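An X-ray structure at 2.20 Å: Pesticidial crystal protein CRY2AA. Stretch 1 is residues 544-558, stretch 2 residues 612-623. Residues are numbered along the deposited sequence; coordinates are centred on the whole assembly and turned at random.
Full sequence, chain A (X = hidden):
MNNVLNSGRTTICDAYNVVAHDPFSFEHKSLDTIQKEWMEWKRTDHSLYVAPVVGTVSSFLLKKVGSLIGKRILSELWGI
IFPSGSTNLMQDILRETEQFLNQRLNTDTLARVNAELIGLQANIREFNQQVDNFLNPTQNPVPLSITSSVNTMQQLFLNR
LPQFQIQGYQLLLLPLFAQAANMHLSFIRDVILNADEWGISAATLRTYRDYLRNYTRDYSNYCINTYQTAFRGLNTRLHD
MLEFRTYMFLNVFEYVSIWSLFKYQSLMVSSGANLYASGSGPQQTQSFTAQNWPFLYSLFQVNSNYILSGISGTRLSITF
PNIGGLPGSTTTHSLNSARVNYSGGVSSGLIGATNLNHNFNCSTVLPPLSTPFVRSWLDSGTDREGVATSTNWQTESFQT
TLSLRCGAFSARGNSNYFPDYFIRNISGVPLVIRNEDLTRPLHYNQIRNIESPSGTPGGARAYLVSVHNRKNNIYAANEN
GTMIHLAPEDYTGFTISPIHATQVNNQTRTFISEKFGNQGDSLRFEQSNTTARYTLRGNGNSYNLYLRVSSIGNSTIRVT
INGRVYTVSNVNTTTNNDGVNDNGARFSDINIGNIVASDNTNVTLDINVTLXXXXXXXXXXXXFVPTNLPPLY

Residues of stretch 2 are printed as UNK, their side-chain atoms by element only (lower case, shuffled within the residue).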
# COMPACT_ATOMS: atom_id res chain seq x y z
N ASN A 544 -2.49 -23.96 -4.94
CA ASN A 544 -1.94 -24.37 -3.66
C ASN A 544 -2.14 -23.13 -2.80
O ASN A 544 -1.76 -22.03 -3.19
CB ASN A 544 -0.44 -24.67 -3.75
CG ASN A 544 -0.15 -26.07 -4.23
OD1 ASN A 544 -0.82 -27.02 -3.83
ND2 ASN A 544 0.86 -26.21 -5.08
N LEU A 545 -2.78 -23.31 -1.66
CA LEU A 545 -3.03 -22.20 -0.77
C LEU A 545 -1.86 -22.05 0.19
O LEU A 545 -1.48 -23.00 0.88
CB LEU A 545 -4.31 -22.42 0.03
CG LEU A 545 -4.63 -21.39 1.12
CD1 LEU A 545 -4.90 -20.03 0.49
CD2 LEU A 545 -5.84 -21.85 1.92
N TYR A 546 -1.29 -20.85 0.21
CA TYR A 546 -0.19 -20.53 1.10
C TYR A 546 -0.65 -19.42 2.03
O TYR A 546 -1.24 -18.43 1.60
CB TYR A 546 1.03 -20.02 0.31
CG TYR A 546 1.78 -21.07 -0.47
CD1 TYR A 546 1.36 -21.46 -1.74
CD2 TYR A 546 2.93 -21.68 0.06
CE1 TYR A 546 2.05 -22.42 -2.47
CE2 TYR A 546 3.63 -22.65 -0.67
CZ TYR A 546 3.18 -23.01 -1.93
OH TYR A 546 3.87 -23.97 -2.64
N LEU A 547 -0.38 -19.58 3.32
CA LEU A 547 -0.74 -18.55 4.27
C LEU A 547 0.55 -17.97 4.81
O LEU A 547 1.38 -18.70 5.37
CB LEU A 547 -1.58 -19.11 5.42
CG LEU A 547 -2.98 -19.62 5.07
CD1 LEU A 547 -3.74 -19.95 6.34
CD2 LEU A 547 -3.74 -18.58 4.27
N ARG A 548 0.74 -16.67 4.61
CA ARG A 548 1.92 -16.00 5.12
C ARG A 548 1.53 -15.59 6.53
O ARG A 548 0.59 -14.83 6.73
CB ARG A 548 2.28 -14.76 4.28
CG ARG A 548 3.42 -13.94 4.87
CD ARG A 548 4.09 -13.04 3.84
NE ARG A 548 4.85 -13.80 2.85
CZ ARG A 548 5.64 -13.25 1.93
NH1 ARG A 548 5.78 -11.94 1.86
NH2 ARG A 548 6.29 -14.03 1.07
N VAL A 549 2.25 -16.13 7.51
CA VAL A 549 1.92 -15.83 8.90
C VAL A 549 3.15 -15.68 9.77
O VAL A 549 4.26 -16.07 9.39
CB VAL A 549 1.06 -16.96 9.52
CG1 VAL A 549 -0.02 -17.40 8.55
CG2 VAL A 549 1.95 -18.14 9.90
N SER A 550 2.94 -15.12 10.95
CA SER A 550 4.00 -14.95 11.93
C SER A 550 3.45 -15.47 13.24
O SER A 550 2.34 -15.12 13.64
CB SER A 550 4.38 -13.47 12.07
OG SER A 550 5.40 -13.32 13.05
N SER A 551 4.22 -16.32 13.91
CA SER A 551 3.78 -16.88 15.18
C SER A 551 4.98 -17.06 16.11
O SER A 551 5.70 -18.06 16.03
CB SER A 551 3.10 -18.24 14.93
OG SER A 551 2.59 -18.79 16.13
N ILE A 552 5.20 -16.08 16.97
CA ILE A 552 6.31 -16.16 17.92
C ILE A 552 5.80 -16.99 19.08
O ILE A 552 5.57 -16.49 20.18
CB ILE A 552 6.73 -14.77 18.41
CG1 ILE A 552 6.78 -13.80 17.22
CG2 ILE A 552 8.09 -14.86 19.08
CD1 ILE A 552 7.69 -14.25 16.09
N GLY A 553 5.63 -18.27 18.80
CA GLY A 553 5.12 -19.22 19.77
C GLY A 553 4.38 -20.25 18.95
O GLY A 553 4.35 -20.15 17.73
N ASN A 554 3.77 -21.24 19.60
CA ASN A 554 3.04 -22.26 18.87
C ASN A 554 1.59 -21.89 18.63
O ASN A 554 0.94 -21.25 19.47
CB ASN A 554 3.09 -23.60 19.60
CG ASN A 554 4.42 -24.29 19.44
OD1 ASN A 554 4.95 -24.41 18.34
ND2 ASN A 554 4.97 -24.77 20.55
N SER A 555 1.09 -22.29 17.47
CA SER A 555 -0.28 -22.03 17.08
C SER A 555 -0.73 -23.14 16.14
O SER A 555 0.09 -23.87 15.58
CB SER A 555 -0.38 -20.67 16.40
OG SER A 555 0.55 -20.56 15.33
N THR A 556 -2.05 -23.27 15.98
CA THR A 556 -2.60 -24.28 15.10
C THR A 556 -3.55 -23.63 14.10
O THR A 556 -4.44 -22.87 14.49
CB THR A 556 -3.37 -25.35 15.89
OG1 THR A 556 -2.49 -25.97 16.84
CG2 THR A 556 -3.92 -26.43 14.95
N ILE A 557 -3.35 -23.93 12.83
CA ILE A 557 -4.19 -23.37 11.78
C ILE A 557 -5.15 -24.41 11.21
O ILE A 557 -4.74 -25.50 10.83
CB ILE A 557 -3.34 -22.80 10.63
CG1 ILE A 557 -2.32 -21.80 11.16
CG2 ILE A 557 -4.24 -22.11 9.61
CD1 ILE A 557 -1.36 -21.28 10.11
N ARG A 558 -6.43 -24.05 11.15
CA ARG A 558 -7.45 -24.93 10.60
C ARG A 558 -8.15 -24.19 9.47
O ARG A 558 -8.88 -23.22 9.70
CB ARG A 558 -8.46 -25.34 11.67
CG ARG A 558 -7.92 -26.37 12.67
CD ARG A 558 -8.96 -26.72 13.72
NE ARG A 558 -8.55 -27.86 14.55
CZ ARG A 558 -7.59 -27.81 15.47
NH1 ARG A 558 -6.93 -26.68 15.69
NH2 ARG A 558 -7.29 -28.90 16.16
N UNK A 612 -2.03 -21.87 20.80
CA UNK A 612 -1.52 -22.83 21.76
C UNK A 612 -0.69 -22.16 22.86
O UNK A 612 -0.98 -22.31 24.04
c UNK A 612 -1.47 -24.59 19.95
o UNK A 612 -1.23 -24.37 18.76
c UNK A 612 -0.69 -23.89 21.04
n UNK A 612 -2.41 -25.44 20.34
N UNK A 613 0.34 -21.42 22.46
CA UNK A 613 1.21 -20.75 23.42
C UNK A 613 0.59 -19.53 24.09
O UNK A 613 1.14 -19.00 25.06
c UNK A 613 2.53 -20.36 22.75
o UNK A 613 3.30 -21.50 22.42
N UNK A 614 -0.54 -19.06 23.59
CA UNK A 614 -1.16 -17.89 24.18
C UNK A 614 -0.63 -16.62 23.54
O UNK A 614 -1.20 -15.54 23.73
N UNK A 615 0.47 -16.75 22.80
CA UNK A 615 1.06 -15.61 22.12
C UNK A 615 0.21 -15.26 20.90
O UNK A 615 -0.40 -16.14 20.29
c UNK A 615 2.49 -15.92 21.65
c UNK A 615 3.47 -15.75 22.80
o UNK A 615 2.54 -17.26 21.16
N UNK A 616 0.17 -13.97 20.52
CA UNK A 616 -0.61 -13.50 19.37
C UNK A 616 -0.21 -14.18 18.08
O UNK A 616 0.89 -14.72 17.96
c UNK A 616 -0.02 -11.70 20.79
c UNK A 616 0.88 -12.84 21.14
c UNK A 616 -0.32 -12.00 19.35
N UNK A 617 -1.12 -14.17 17.11
CA UNK A 617 -0.88 -14.77 15.81
C UNK A 617 -1.11 -13.69 14.75
O UNK A 617 -2.10 -12.97 14.80
c UNK A 617 -0.98 -17.79 14.09
c UNK A 617 -1.83 -15.94 15.58
c UNK A 617 -2.31 -16.05 13.10
c UNK A 617 -0.89 -18.43 12.86
c UNK A 617 -1.69 -16.60 14.23
c UNK A 617 -2.22 -16.69 11.86
c UNK A 617 -1.51 -17.88 11.74
N UNK A 618 -0.19 -13.58 13.80
CA UNK A 618 -0.32 -12.60 12.73
C UNK A 618 -0.66 -13.27 11.41
O UNK A 618 0.14 -14.03 10.87
o UNK A 618 1.78 -10.75 14.52
c UNK A 618 1.10 -10.62 13.49
c UNK A 618 0.98 -11.82 12.55
o UNK A 618 0.50 -9.57 13.20
N UNK A 619 -1.85 -13.00 10.89
CA UNK A 619 -2.27 -13.53 9.60
C UNK A 619 -1.82 -12.40 8.68
O UNK A 619 -2.44 -11.33 8.65
c UNK A 619 -5.71 -14.42 8.16
c UNK A 619 -3.79 -13.68 9.53
c UNK A 619 -4.38 -14.87 8.77
c UNK A 619 -3.45 -15.37 7.68
N UNK A 620 -0.74 -12.63 7.93
CA UNK A 620 -0.17 -11.60 7.07
C UNK A 620 -0.60 -11.54 5.61
O UNK A 620 -0.80 -10.45 5.06
s UNK A 620 3.55 -11.82 8.85
c UNK A 620 1.35 -11.66 7.18
c UNK A 620 1.82 -11.46 8.61
c UNK A 620 4.26 -10.34 8.10
N UNK A 621 -0.71 -12.70 4.96
CA UNK A 621 -1.15 -12.73 3.56
C UNK A 621 -1.78 -14.06 3.21
O UNK A 621 -1.46 -15.10 3.79
c UNK A 621 -0.45 -11.73 1.32
o UNK A 621 -1.64 -11.75 0.97
c UNK A 621 0.01 -12.44 2.60
n UNK A 621 0.49 -11.11 0.61
N UNK A 622 -2.67 -14.01 2.23
CA UNK A 622 -3.36 -15.19 1.75
C UNK A 622 -3.02 -15.25 0.27
O UNK A 622 -3.38 -14.35 -0.49
c UNK A 622 -6.65 -14.35 3.67
c UNK A 622 -5.62 -16.28 1.37
c UNK A 622 -5.23 -14.86 3.41
c UNK A 622 -4.90 -15.05 1.93
N UNK A 623 -2.31 -16.29 -0.14
CA UNK A 623 -1.95 -16.38 -1.55
C UNK A 623 -2.22 -17.71 -2.21
O UNK A 623 -1.86 -18.77 -1.69
s UNK A 623 0.96 -15.48 0.51
c UNK A 623 2.52 -16.23 0.96
c UNK A 623 -0.47 -16.01 -1.74
c UNK A 623 0.44 -16.65 -0.74
O HOH W 1 3.95 -12.38 14.95
O HOH W 2 3.40 -14.08 17.38
O HOH W 3 0.12 -18.92 20.33

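Position 612 carries two side-chain carbons, the second bearing one oxygen and one nitrogen, and so is an amide of asparagine length, Asn612. The Thr556 hydroxyl donates a hydrogen bond to its oxygen, OG1 to OD1 2.8 Å. Position 613 has one carbon ending in one oxygen, which accepts a hydrogen bond from Asn554 N at 2.9 Å; this is Ser613, whose own N returns a bond to Asn554 O at 3.1 Å. Position 614 has no side-chain atoms and is Gly614; its phi/psi of 88/-14 would jam a CB against the preceding carbonyl.

At 615 a single carbon carries one oxygen and one carbon, the fork of Thr615. Its OG1 lies 3.5 Å from Gly553 CA, where a side chain on Gly553 would collide with it. Three carbons at 616 close a ring onto the backbone nitrogen, which defines Pro616; a water joins its O to Ile552 N, at 2.7 Å from each.

Position 617 has one carbon followed by a ring of six carbons without a hydroxyl: Phe617. Its CZ packs against Val549 CB at 3.5 Å, while Ser555 OG and Ile557 CD1 meet the ring edge. At 618, two carbons end in two oxygens. One oxygen receives a hydrogen bond from a water that also binds Ser550 OG; with no nitrogen in the group, this is Asp618.

Position 619 shows four carbons forked at the second, hence Leu619, with CD2 4.1 Å from Val549 CG1. The unbranched chain at 620, two carbons, sulfur and carbon, is Met620, its SD 3.7 Å from Ser550 CB. At 621 two carbons precede one oxygen and one nitrogen, giving Asn621; its CB is 3.7 Å from Arg548 CB. Four carbons at 622 fork at the first, one arm two carbons long: Ile622, whose CG2 touches Leu545 CD1 at 3.9 Å. Another unbranched thioether at 623 is Met623, with CG 3.6 Å from Tyr546 CB and CE 3.6 Å from Arg548 CB.

The contact is built on an antiparallel strand pair. Tyr546 and Met623 exchange backbone hydrogen bonds, as do Ser550 and Asp618. Between them, a beta bulge shifts the register by one, and Arg548 O accepts from both Met620 N (2.8 Å) and Asn621 N (3.1 Å). Leu547, Val549, Leu619 and Ile622 share one face; Tyr546, Arg548, Ser550, Asp618, Asn621 and Met623 share the other. Beyond the strands, polar and water-mediated links join the loops.

Stretch 2, residues 612-623: NSGTPFDLMNIM
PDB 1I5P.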